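Local coordinates for type 3 secretion system chaperone PscG (Pseudomonas aeruginosa, PDB 2UWJ), which acts with PscE as a cytoplasmic chaperone of the type III secretion system, preventing premature polymerization of the needle protein PscF, at residues A69-F74 with A92-S97; A40-R45 with L59-G64; C77-H80 with A86-R89; A15-H20 with L49-R54. One frame throughout, in Å; residues are numbered along the deposited sequence.

Interaction 1. Residues A69-F74 with A92-S97; sequences ALEPWF and AGLGGS
Apolar packing between Leu94 and the aliphatic root of Glu71 carries the direct contact. Both methyls of the leucine fork reach the same methylene: Leu94 CD2 lies 3.7 Å from Glu71 CB, and Leu94 CD1 lies 3.9 Å from that Glu71 CB. Leu94 CD2 also meets Glu71 CG at 4.0 Å, so the branch follows the glutamate chain as the two side chains pass at a slant. Pro72 is a marginal partner, with Leu94 CD1 4.4 Å from Pro72 N. A proline is well placed near the beginning of helix 71-80, where the backbone nitrogen needs no acceptor from a preceding turn.

The polar partners lie beyond the two segments. A bend at chi2 (-73°) turns the glutamate carboxylate away from its line of departure, and its two oxygens are taken separately: OE2 accepts a hydrogen bond from Asn65 ND2, and OE1 forms a salt bridge with Arg90 NH1, one turn before Leu94 on helix 84-95.

Further packing places the contact in the fold. Helices 71-80 and 84-95 form an antiparallel helical hairpin, consistent with the protein's place in the TPR clan, and the contact lies at its open end. Leu94 touches Ala106, and Pro72 touches Leu102 and Phe105, so helix 100-113 closes over the pair.

Glu71 thus does two jobs at this junction. Its CB and CG offer hydrocarbon to a buried leucine, while its carboxylate is held by Asn65 and Arg90, and the nearby positive charge would be expected to favour its ionised form.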
loop_
_atom_site.group_PDB
_atom_site.type_symbol
_atom_site.label_atom_id
_atom_site.label_comp_id
_atom_site.label_asym_id
_atom_site.label_seq_id
_atom_site.Cartn_x
_atom_site.Cartn_y
_atom_site.Cartn_z
ATOM N N ALA C 69 -12.395 -3.703 -10.394
ATOM C CA ALA C 69 -11.391 -2.710 -10.014
ATOM C C ALA C 69 -10.769 -2.009 -11.247
ATOM O O ALA C 69 -10.058 -1.033 -11.075
ATOM C CB ALA C 69 -10.273 -3.383 -9.181
ATOM N N LEU C 70 -10.960 -2.576 -12.446
ATOM C CA LEU C 70 -10.419 -1.988 -13.667
ATOM C C LEU C 70 -11.391 -0.970 -14.277
ATOM O O LEU C 70 -10.976 -0.148 -15.126
ATOM C CB LEU C 70 -10.105 -3.056 -14.734
ATOM C CG LEU C 70 -9.081 -4.110 -14.297
ATOM C CD1 LEU C 70 -8.881 -5.101 -15.446
ATOM C CD2 LEU C 70 -7.733 -3.423 -13.876
ATOM N N GLU C 71 -12.651 -0.991 -13.824
ATOM C CA GLU C 71 -13.671 -0.076 -14.410
ATOM C C GLU C 71 -13.295 1.432 -14.423
ATOM O O GLU C 71 -13.611 2.109 -15.378
ATOM C CB GLU C 71 -15.041 -0.275 -13.757
ATOM C CG GLU C 71 -15.698 -1.625 -14.105
ATOM C CD GLU C 71 -16.204 -1.611 -15.558
ATOM O OE1 GLU C 71 -16.872 -0.615 -15.921
ATOM O OE2 GLU C 71 -15.906 -2.546 -16.319
ATOM N N PRO C 72 -12.671 1.957 -13.342
ATOM C CA PRO C 72 -12.315 3.382 -13.386
ATOM C C PRO C 72 -11.464 3.757 -14.615
ATOM O O PRO C 72 -11.589 4.867 -15.118
ATOM C CB PRO C 72 -11.533 3.602 -12.075
ATOM C CG PRO C 72 -12.256 2.589 -11.095
ATOM C CD PRO C 72 -12.426 1.369 -11.995
ATOM N N TRP C 73 -10.559 2.858 -15.039
ATOM C CA TRP C 73 -9.719 3.126 -16.185
ATOM C C TRP C 73 -10.567 3.302 -17.432
ATOM O O TRP C 73 -10.256 4.185 -18.254
ATOM C CB TRP C 73 -8.703 1.999 -16.439
ATOM C CG TRP C 73 -7.812 1.829 -15.276
ATOM C CD1 TRP C 73 -8.023 1.037 -14.162
ATOM C CD2 TRP C 73 -6.565 2.494 -15.068
ATOM N NE1 TRP C 73 -6.958 1.175 -13.272
ATOM C CE2 TRP C 73 -6.053 2.061 -13.817
ATOM C CE3 TRP C 73 -5.822 3.420 -15.826
ATOM C CZ2 TRP C 73 -4.820 2.527 -13.316
ATOM C CZ3 TRP C 73 -4.590 3.880 -15.312
ATOM C CH2 TRP C 73 -4.111 3.436 -14.094
ATOM N N PHE C 74 -11.614 2.501 -17.601
ATOM C CA PHE C 74 -12.475 2.660 -18.792
ATOM C C PHE C 74 -13.250 4.008 -18.718
ATOM O O PHE C 74 -13.376 4.682 -19.749
ATOM C CB PHE C 74 -13.428 1.459 -18.957
ATOM C CG PHE C 74 -12.697 0.127 -18.953
ATOM C CD1 PHE C 74 -11.505 -0.020 -19.658
ATOM C CD2 PHE C 74 -13.197 -0.970 -18.222
ATOM C CE1 PHE C 74 -10.798 -1.265 -19.644
ATOM C CE2 PHE C 74 -12.508 -2.200 -18.203
ATOM C CZ PHE C 74 -11.319 -2.348 -18.904
ATOM N N ALA C 92 -22.604 5.965 -13.299
ATOM C CA ALA C 92 -23.863 5.637 -12.600
ATOM C C ALA C 92 -23.844 4.154 -12.153
ATOM O O ALA C 92 -24.294 3.819 -11.062
ATOM C CB ALA C 92 -25.110 5.923 -13.535
ATOM N N GLY C 93 -23.304 3.270 -12.988
ATOM C CA GLY C 93 -23.231 1.867 -12.614
ATOM C C GLY C 93 -22.304 1.639 -11.413
ATOM O O GLY C 93 -22.667 0.969 -10.449
ATOM N N LEU C 94 -21.111 2.217 -11.457
ATOM C CA LEU C 94 -20.137 2.063 -10.383
ATOM C C LEU C 94 -20.619 2.668 -9.063
ATOM O O LEU C 94 -20.183 2.259 -7.979
ATOM C CB LEU C 94 -18.809 2.727 -10.776
ATOM C CG LEU C 94 -18.156 2.037 -11.958
ATOM C CD1 LEU C 94 -16.895 2.781 -12.301
ATOM C CD2 LEU C 94 -17.921 0.537 -11.621
ATOM N N GLY C 95 -21.517 3.650 -9.160
ATOM C CA GLY C 95 -22.038 4.304 -7.968
ATOM C C GLY C 95 -22.558 3.357 -6.906
ATOM O O GLY C 95 -22.353 3.594 -5.720
ATOM N N GLY C 96 -23.217 2.278 -7.316
ATOM C CA GLY C 96 -23.743 1.321 -6.361
ATOM C C GLY C 96 -22.839 0.167 -5.984
ATOM O O GLY C 96 -23.288 -0.808 -5.356
ATOM N N SER C 97 -21.559 0.256 -6.335
ATOM C CA SER C 97 -20.620 -0.817 -6.012
ATOM C C SER C 97 -20.481 -1.068 -4.525
ATOM O O SER C 97 -20.489 -0.123 -3.731
ATOM C CB SER C 97 -19.210 -0.483 -6.500
ATOM O OG SER C 97 -18.360 -1.568 -6.114
#

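Interaction 2. Residues A40-R45 with L59-G64; sequences AARLIR and LAFAHG
With CG anti to the backbone N (chi1 -177°) and further bends at chi2 and chi3, the Arg42 chain curls back so that its far half lies over the ring of Phe61. The phenylalanine, its CG beside its own backbone N, sends that ring toward helix 38-51. Arg42 CD comes within 3.4 Å of Phe61 CD1 and sits 3.7 Å from the Phe61 ring centroid, only 23° off the ring normal, which makes this a CH-pi contact over the face. Arg42 NE follows, 3.4 Å from Phe61 CD1, and the guanidinium runs nearly parallel to the ring, with 18° between the planes. It is displaced, however, so that the CD1 rim of the ring underlies the group.

Arg45, one turn further along the helix, runs its extended chain at about a right angle to the Phe61 side chain, and Arg45 CD touches Phe61 CZ at 3.8 Å. Its charged end is engaged elsewhere, in a salt bridge from NE to Glu33 of helix 22-34.

A water at the edge of the Arg42 guanidinium, in its plane, completes the bridge: it accepts from Arg42 NH1 at 3.2 Å and donates to Phe61 O at 2.8 Å. Arg42 thus grips the loop after helix 55-59 by both the Phe61 ring and its carbonyl, holding it to helix 38-51 of an all-helical fold consistent with the TPR clan.

Arginine suits this surface position because its methylenes and flat head can lie on an aromatic ring while NH1 still reaches a water; the stack covers one face of Phe61 and leaves that N-H hydrated.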
loop_
_atom_site.group_PDB
_atom_site.type_symbol
_atom_site.label_atom_id
_atom_site.label_comp_id
_atom_site.label_asym_id
_atom_site.label_seq_id
_atom_site.Cartn_x
_atom_site.Cartn_y
_atom_site.Cartn_z
ATOM N N ALA C 40 -3.581 -8.517 -12.669
ATOM C CA ALA C 40 -2.474 -7.576 -12.601
ATOM C C ALA C 40 -1.920 -7.262 -13.995
ATOM O O ALA C 40 -1.577 -6.109 -14.289
ATOM C CB ALA C 40 -1.333 -8.100 -11.678
ATOM N N ALA C 41 -1.808 -8.271 -14.857
ATOM C CA ALA C 41 -1.284 -7.998 -16.207
ATOM C C ALA C 41 -2.246 -7.026 -16.939
ATOM O O ALA C 41 -1.794 -6.126 -17.637
ATOM C CB ALA C 41 -1.188 -9.280 -17.034
ATOM N N ARG C 42 -3.548 -7.245 -16.772
ATOM C CA ARG C 42 -4.578 -6.453 -17.449
ATOM C C ARG C 42 -4.508 -4.992 -16.967
ATOM O O ARG C 42 -4.553 -4.056 -17.770
ATOM C CB ARG C 42 -5.941 -7.103 -17.183
ATOM C CG ARG C 42 -7.115 -6.433 -17.878
ATOM C CD ARG C 42 -6.967 -6.536 -19.343
ATOM N NE ARG C 42 -6.795 -7.922 -19.796
ATOM C CZ ARG C 42 -7.754 -8.838 -19.985
ATOM N NH1 ARG C 42 -9.046 -8.586 -19.762
ATOM N NH2 ARG C 42 -7.388 -10.042 -20.454
ATOM N N LEU C 43 -4.404 -4.801 -15.658
ATOM C CA LEU C 43 -4.179 -3.468 -15.069
ATOM C C LEU C 43 -2.979 -2.752 -15.723
ATOM O O LEU C 43 -3.044 -1.568 -16.140
ATOM C CB LEU C 43 -3.878 -3.610 -13.547
ATOM C CG LEU C 43 -3.362 -2.311 -12.884
ATOM C CD1 LEU C 43 -4.454 -1.276 -13.064
ATOM C CD2 LEU C 43 -3.092 -2.496 -11.342
ATOM N N ILE C 44 -1.860 -3.448 -15.824
ATOM C CA ILE C 44 -0.650 -2.839 -16.408
ATOM C C ILE C 44 -0.835 -2.475 -17.878
ATOM O O ILE C 44 -0.477 -1.371 -18.310
ATOM C CB ILE C 44 0.587 -3.807 -16.242
ATOM C CG1 ILE C 44 0.988 -3.889 -14.734
ATOM C CG2 ILE C 44 1.772 -3.307 -17.087
ATOM C CD1 ILE C 44 1.732 -5.304 -14.351
ATOM N N ARG C 45 -1.413 -3.393 -18.633
ATOM C CA ARG C 45 -1.680 -3.183 -20.056
ATOM C C ARG C 45 -2.553 -1.941 -20.223
ATOM O O ARG C 45 -2.268 -1.078 -21.041
ATOM C CB ARG C 45 -2.451 -4.397 -20.612
ATOM C CG ARG C 45 -1.558 -5.640 -20.963
ATOM C CD ARG C 45 -2.402 -6.707 -21.612
ATOM N NE ARG C 45 -1.657 -7.951 -21.838
ATOM C CZ ARG C 45 -0.766 -8.115 -22.816
ATOM N NH1 ARG C 45 -0.521 -7.101 -23.636
ATOM N NH2 ARG C 45 -0.153 -9.292 -23.009
ATOM N N LEU C 59 -9.775 0.617 -24.179
ATOM C CA LEU C 59 -11.196 0.316 -24.072
ATOM C C LEU C 59 -11.593 -1.013 -24.725
ATOM O O LEU C 59 -12.667 -1.517 -24.466
ATOM C CB LEU C 59 -12.051 1.454 -24.655
ATOM C CG LEU C 59 -12.323 2.622 -23.687
ATOM C CD1 LEU C 59 -12.904 3.786 -24.544
ATOM C CD2 LEU C 59 -13.354 2.197 -22.530
ATOM N N ALA C 60 -10.729 -1.599 -25.554
ATOM C CA ALA C 60 -11.090 -2.910 -26.112
ATOM C C ALA C 60 -11.282 -3.926 -24.931
ATOM O O ALA C 60 -12.051 -4.882 -25.054
ATOM C CB ALA C 60 -9.997 -3.416 -27.074
ATOM N N PHE C 61 -10.611 -3.689 -23.801
ATOM C CA PHE C 61 -10.706 -4.602 -22.626
ATOM C C PHE C 61 -11.994 -4.410 -21.799
ATOM O O PHE C 61 -12.347 -5.265 -20.960
ATOM C CB PHE C 61 -9.480 -4.416 -21.727
ATOM C CG PHE C 61 -8.173 -4.936 -22.325
ATOM C CD1 PHE C 61 -7.984 -6.296 -22.553
ATOM C CD2 PHE C 61 -7.130 -4.067 -22.617
ATOM C CE1 PHE C 61 -6.758 -6.786 -23.066
ATOM C CE2 PHE C 61 -5.922 -4.532 -23.118
ATOM C CZ PHE C 61 -5.725 -5.897 -23.346
ATOM N N ALA C 62 -12.726 -3.318 -22.040
ATOM C CA ALA C 62 -13.982 -3.078 -21.288
ATOM C C ALA C 62 -15.096 -4.108 -21.567
ATOM O O ALA C 62 -15.901 -4.431 -20.669
ATOM C CB ALA C 62 -14.544 -1.604 -21.551
ATOM N N HIS C 63 -15.139 -4.582 -22.806
ATOM C CA HIS C 63 -16.104 -5.607 -23.285
ATOM C C HIS C 63 -16.112 -6.876 -22.426
ATOM O O HIS C 63 -15.167 -7.622 -22.511
ATOM C CB HIS C 63 -15.701 -6.041 -24.695
ATOM C CG HIS C 63 -15.884 -4.970 -25.721
ATOM N ND1 HIS C 63 -17.107 -4.384 -25.960
ATOM C CD2 HIS C 63 -15.003 -4.367 -26.558
ATOM C CE1 HIS C 63 -16.974 -3.463 -26.899
ATOM N NE2 HIS C 63 -15.708 -3.435 -27.276
ATOM N N GLY C 64 -17.140 -7.072 -21.609
ATOM C CA GLY C 64 -17.201 -8.252 -20.745
ATOM C C GLY C 64 -16.198 -8.204 -19.572
ATOM O O GLY C 64 -16.024 -9.191 -18.856
HETATM O O HOH W 1 -10.817 -6.146 -18.769
#

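Interaction 3. Residues C77-H80 with A86-R89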
loop_
_atom_site.group_PDB
_atom_site.type_symbol
_atom_site.label_atom_id
_atom_site.label_comp_id
_atom_site.label_asym_id
_atom_site.label_seq_id
_atom_site.Cartn_x
_atom_site.Cartn_y
_atom_site.Cartn_z
ATOM N N CYS C 77 -10.873 6.635 -19.837
ATOM C CA CYS C 77 -10.682 6.567 -21.296
ATOM C C CYS C 77 -11.861 7.246 -22.028
ATOM O O CYS C 77 -11.682 8.011 -23.021
ATOM C CB CYS C 77 -10.552 5.095 -21.756
ATOM S SG CYS C 77 -8.928 4.409 -21.380
ATOM N N GLU C 78 -13.063 6.937 -21.578
ATOM C CA GLU C 78 -14.273 7.533 -22.178
ATOM C C GLU C 78 -14.210 9.080 -21.988
ATOM O O GLU C 78 -14.569 9.866 -22.897
ATOM C CB GLU C 78 -15.529 6.939 -21.500
ATOM C CG GLU C 78 -15.851 5.552 -22.051
ATOM C CD GLU C 78 -16.823 4.747 -21.176
ATOM O OE1 GLU C 78 -16.932 5.025 -19.971
ATOM O OE2 GLU C 78 -17.452 3.842 -21.721
ATOM N N TRP C 79 -13.787 9.502 -20.810
ATOM C CA TRP C 79 -13.660 10.922 -20.512
ATOM C C TRP C 79 -12.691 11.601 -21.506
ATOM O O TRP C 79 -13.068 12.606 -22.113
ATOM C CB TRP C 79 -13.174 11.122 -19.074
ATOM C CG TRP C 79 -12.925 12.573 -18.643
ATOM C CD1 TRP C 79 -13.839 13.619 -18.619
ATOM C CD2 TRP C 79 -11.729 13.080 -18.034
ATOM N NE1 TRP C 79 -13.278 14.737 -18.007
ATOM C CE2 TRP C 79 -11.989 14.440 -17.640
ATOM C CE3 TRP C 79 -10.467 12.523 -17.767
ATOM C CZ2 TRP C 79 -11.029 15.236 -16.994
ATOM C CZ3 TRP C 79 -9.496 13.330 -17.113
ATOM C CH2 TRP C 79 -9.795 14.673 -16.737
ATOM N N HIS C 80 -11.474 11.071 -21.695
ATOM C CA HIS C 80 -10.526 11.715 -22.605
ATOM C C HIS C 80 -10.971 11.614 -24.048
ATOM O O HIS C 80 -10.536 12.423 -24.875
ATOM C CB HIS C 80 -9.090 11.155 -22.474
ATOM C CG HIS C 80 -8.471 11.362 -21.122
ATOM N ND1 HIS C 80 -7.907 12.552 -20.724
ATOM C CD2 HIS C 80 -8.246 10.489 -20.097
ATOM C CE1 HIS C 80 -7.348 12.422 -19.536
ATOM N NE2 HIS C 80 -7.538 11.172 -19.129
ATOM N N ALA C 86 -21.557 7.751 -22.459
ATOM C CA ALA C 86 -21.056 6.435 -22.082
ATOM C C ALA C 86 -20.409 6.598 -20.684
ATOM O O ALA C 86 -20.635 5.754 -19.800
ATOM C CB ALA C 86 -20.015 5.921 -23.105
ATOM N N LEU C 87 -19.618 7.665 -20.496
ATOM C CA LEU C 87 -18.972 7.934 -19.216
ATOM C C LEU C 87 -20.020 8.001 -18.095
ATOM O O LEU C 87 -19.879 7.380 -17.018
ATOM C CB LEU C 87 -18.203 9.277 -19.231
ATOM C CG LEU C 87 -17.622 9.732 -17.849
ATOM C CD1 LEU C 87 -16.631 8.633 -17.273
ATOM C CD2 LEU C 87 -16.846 11.088 -17.995
ATOM N N ASP C 88 -21.081 8.764 -18.343
ATOM C CA ASP C 88 -22.112 8.932 -17.337
ATOM C C ASP C 88 -22.782 7.621 -16.992
ATOM O O ASP C 88 -23.097 7.394 -15.832
ATOM C CB ASP C 88 -23.175 9.971 -17.771
ATOM C CG ASP C 88 -22.606 11.390 -17.878
ATOM O OD1 ASP C 88 -21.561 11.686 -17.228
ATOM O OD2 ASP C 88 -23.211 12.219 -18.611
ATOM N N ARG C 89 -23.041 6.765 -17.973
ATOM C CA ARG C 89 -23.667 5.465 -17.663
ATOM C C ARG C 89 -22.690 4.599 -16.831
ATOM O O ARG C 89 -23.090 3.933 -15.861
ATOM C CB ARG C 89 -24.028 4.671 -18.931
ATOM C CG ARG C 89 -25.215 5.254 -19.736
ATOM C CD ARG C 89 -25.623 4.329 -20.887
ATOM N NE ARG C 89 -24.593 4.130 -21.914
ATOM C CZ ARG C 89 -24.349 4.965 -22.924
ATOM N NH1 ARG C 89 -25.058 6.092 -23.062
ATOM N NH2 ARG C 89 -23.406 4.658 -23.819
HETATM O O HOH W 2 -19.804 3.341 -20.729
#
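Leu87 overlaps the near end of Trp79, the two running alongside one another in the same direction, with Leu87 CD2 3.8 Å from Trp79 CB and 4.0 Å from Trp79 CD1. They sit close to the turn of the antiparallel helical hairpin formed by helices 71-80 and 84-95, an arrangement in keeping with the protein's place in the TPR clan. In both, the first torsion is near 180° (177° in Trp79), carrying CG away from the backbone N and sending both groups along the same side of the hairpin, where Met109 and Val113 of helix 100-113 cover them.

Small and polar groups meet beside this apolar pair. Glu78 reaches across with its chain extended beyond CG, and Glu78 OE2 rests 3.6 Å from Ala86 CB; the short alanine lets the carboxylate come this close to the facing helix. Glu78 OE1 lies 3.6 Å from Leu87 CA and forms a salt bridge with Arg90 NE, so the buried acid is probably charged. One water links the two helices here, donating to Glu78 OE2 at 2.6 Å and to the backbone Ala86 O at 2.7 Å.

Interaction 4. Residues A15-H20 with L49-R54; sequences AGSGQH and LANQGR
The carboxamide of Asn51 presents its nitrogen end to the last turn of helix 4-17: Asn51 ND2 is 3.8 Å from Gly18 CA and 3.5 Å from Ser17 O. The second flat group, the Arg54 guanidinium, has Leu49 CD2 over the centre of one face and Gln52 OE1 at its edge. That edge contact is a nearly straight hydrogen bond, Arg54 NH2 to Gln52 OE1 at 3.2 Å with an N-H...O angle of 174°; Gln52 OE1 lies in the plane of the guanidinium, whereas Arg54 NH2 is tilted 30° from the carbonyl plane of the glutamine amide.

Asn51 also packs through its root, with Asn51 CB 3.4 Å from Ser17 O. Gly18 has only its CA to present here, and the backbone can come close to the amide. Ser17 OG is hydrogen-bonded to Leu14 O and to Ser47 OG, a second tie to helix 38-51.

Helix 38-51 ends in a Schellman motif: Gly53, at positive phi (83°), lets the chain turn back, with Arg54 N bonded to Leu49 O and Gly53 N to Ala50 O. Arg54 then takes the N-cap position of helix 55-59, its NH1 in a salt bridge with Glu57.

The other end of the Asn51 amide is used by a partner: OD1 accepts a hydrogen bond from the backbone of another protein chain, and the backbone of Gly18 hydrogen-bonds to that chain. Ala15 and Gln19 pack on Glu9 of the PscE chain, so this helix-end junction also meets the co-chaperone.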
loop_
_atom_site.group_PDB
_atom_site.type_symbol
_atom_site.label_atom_id
_atom_site.label_comp_id
_atom_site.label_asym_id
_atom_site.label_seq_id
_atom_site.Cartn_x
_atom_site.Cartn_y
_atom_site.Cartn_z
ATOM N N ALA C 15 4.374 1.147 -11.928
ATOM C CA ALA C 15 5.019 2.455 -11.734
ATOM C C ALA C 15 5.542 2.931 -13.080
ATOM O O ALA C 15 5.379 4.083 -13.451
ATOM C CB ALA C 15 6.194 2.360 -10.710
ATOM N N GLY C 16 6.173 2.030 -13.816
ATOM C CA GLY C 16 6.720 2.364 -15.119
ATOM C C GLY C 16 5.694 2.735 -16.198
ATOM O O GLY C 16 5.980 3.544 -17.102
ATOM N N SER C 17 4.507 2.173 -16.099
ATOM C CA SER C 17 3.443 2.453 -17.075
ATOM C C SER C 17 3.017 3.929 -17.002
ATOM O O SER C 17 2.407 4.410 -17.943
ATOM C CB SER C 17 2.200 1.566 -16.819
ATOM O OG SER C 17 1.516 1.920 -15.600
ATOM N N GLY C 18 3.285 4.601 -15.885
ATOM C CA GLY C 18 2.909 6.002 -15.738
ATOM C C GLY C 18 4.116 6.912 -15.981
ATOM O O GLY C 18 3.999 8.156 -15.920
ATOM N N GLN C 19 5.272 6.313 -16.249
ATOM C CA GLN C 19 6.492 7.112 -16.481
ATOM C C GLN C 19 7.196 6.768 -17.795
ATOM O O GLN C 19 8.425 6.661 -17.877
ATOM C CB GLN C 19 7.454 7.004 -15.290
ATOM C CG GLN C 19 6.832 7.598 -14.032
ATOM C CD GLN C 19 7.836 7.873 -12.937
ATOM O OE1 GLN C 19 8.907 8.395 -13.197
ATOM N NE2 GLN C 19 7.476 7.537 -11.688
ATOM N N HIS C 20 6.385 6.578 -18.815
ATOM C CA HIS C 20 6.861 6.330 -20.171
ATOM C C HIS C 20 7.662 5.044 -20.413
ATOM O O HIS C 20 8.341 4.949 -21.426
ATOM C CB HIS C 20 7.664 7.565 -20.659
ATOM C CG HIS C 20 7.048 8.887 -20.263
ATOM N ND1 HIS C 20 5.757 9.253 -20.611
ATOM C CD2 HIS C 20 7.522 9.894 -19.479
ATOM C CE1 HIS C 20 5.462 10.421 -20.059
ATOM N NE2 HIS C 20 6.513 10.835 -19.368
ATOM N N LEU C 49 -1.484 1.672 -21.878
ATOM C CA LEU C 49 -2.175 2.188 -23.063
ATOM C C LEU C 49 -2.842 3.545 -22.768
ATOM O O LEU C 49 -2.677 4.509 -23.526
ATOM C CB LEU C 49 -3.199 1.174 -23.557
ATOM C CG LEU C 49 -2.585 -0.073 -24.215
ATOM C CD1 LEU C 49 -3.727 -1.100 -24.356
ATOM C CD2 LEU C 49 -1.956 0.261 -25.646
ATOM N N ALA C 50 -3.557 3.649 -21.653
ATOM C CA ALA C 50 -4.240 4.897 -21.346
ATOM C C ALA C 50 -3.232 6.033 -21.146
ATOM O O ALA C 50 -3.490 7.169 -21.601
ATOM C CB ALA C 50 -5.132 4.774 -20.114
ATOM N N ASN C 51 -2.098 5.745 -20.488
ATOM C CA ASN C 51 -1.090 6.777 -20.251
ATOM C C ASN C 51 -0.342 7.177 -21.552
ATOM O O ASN C 51 0.333 8.180 -21.585
ATOM C CB ASN C 51 -0.116 6.374 -19.131
ATOM C CG ASN C 51 -0.746 6.564 -17.744
ATOM O OD1 ASN C 51 -1.336 7.632 -17.473
ATOM N ND2 ASN C 51 -0.684 5.524 -16.876
ATOM N N GLN C 52 -0.482 6.394 -22.611
ATOM C CA GLN C 52 0.110 6.770 -23.907
ATOM C C GLN C 52 -0.936 7.541 -24.727
ATOM O O GLN C 52 -0.667 7.956 -25.865
ATOM C CB GLN C 52 0.454 5.533 -24.740
ATOM C CG GLN C 52 1.562 4.759 -24.194
ATOM C CD GLN C 52 1.850 3.528 -25.022
ATOM O OE1 GLN C 52 2.333 3.618 -26.164
ATOM N NE2 GLN C 52 1.572 2.360 -24.450
ATOM N N GLY C 53 -2.142 7.669 -24.181
ATOM C CA GLY C 53 -3.226 8.305 -24.924
ATOM C C GLY C 53 -3.917 7.333 -25.887
ATOM O O GLY C 53 -4.747 7.751 -26.703
ATOM N N ARG C 54 -3.627 6.030 -25.795
ATOM C CA ARG C 54 -4.246 5.034 -26.699
ATOM C C ARG C 54 -5.504 4.537 -26.058
ATOM O O ARG C 54 -5.606 3.342 -25.629
ATOM C CB ARG C 54 -3.284 3.881 -26.909
ATOM C CG ARG C 54 -2.075 4.280 -27.725
ATOM C CD ARG C 54 -1.781 3.013 -28.531
ATOM N NE ARG C 54 -0.512 2.532 -28.132
ATOM C CZ ARG C 54 0.035 1.354 -28.375
ATOM N NH1 ARG C 54 -0.539 0.369 -29.075
ATOM N NH2 ARG C 54 1.226 1.196 -27.852
#

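How the interactions relate
From the N terminus, interaction 4 first closes a loop, bringing the end of helix 4-17 to the end of helix 38-51 around the intervening helix 22-34. Interaction 2 begins inside that loop, on helix 38-51, and closes beyond it at residues 59-64, so the two cross. Interaction 1 opens afterwards and joins the start of helix 71-80 to the end of helix 84-95; interaction 3, near their turn, is enclosed within it. The four contacts also meet by packing: Leu70 on Arg42 and Phe74 on Phe61 between interactions 1 and 2, Leu59 on Cys77 between 2 and 3, and Cys77 on Ala50 between 3 and 4.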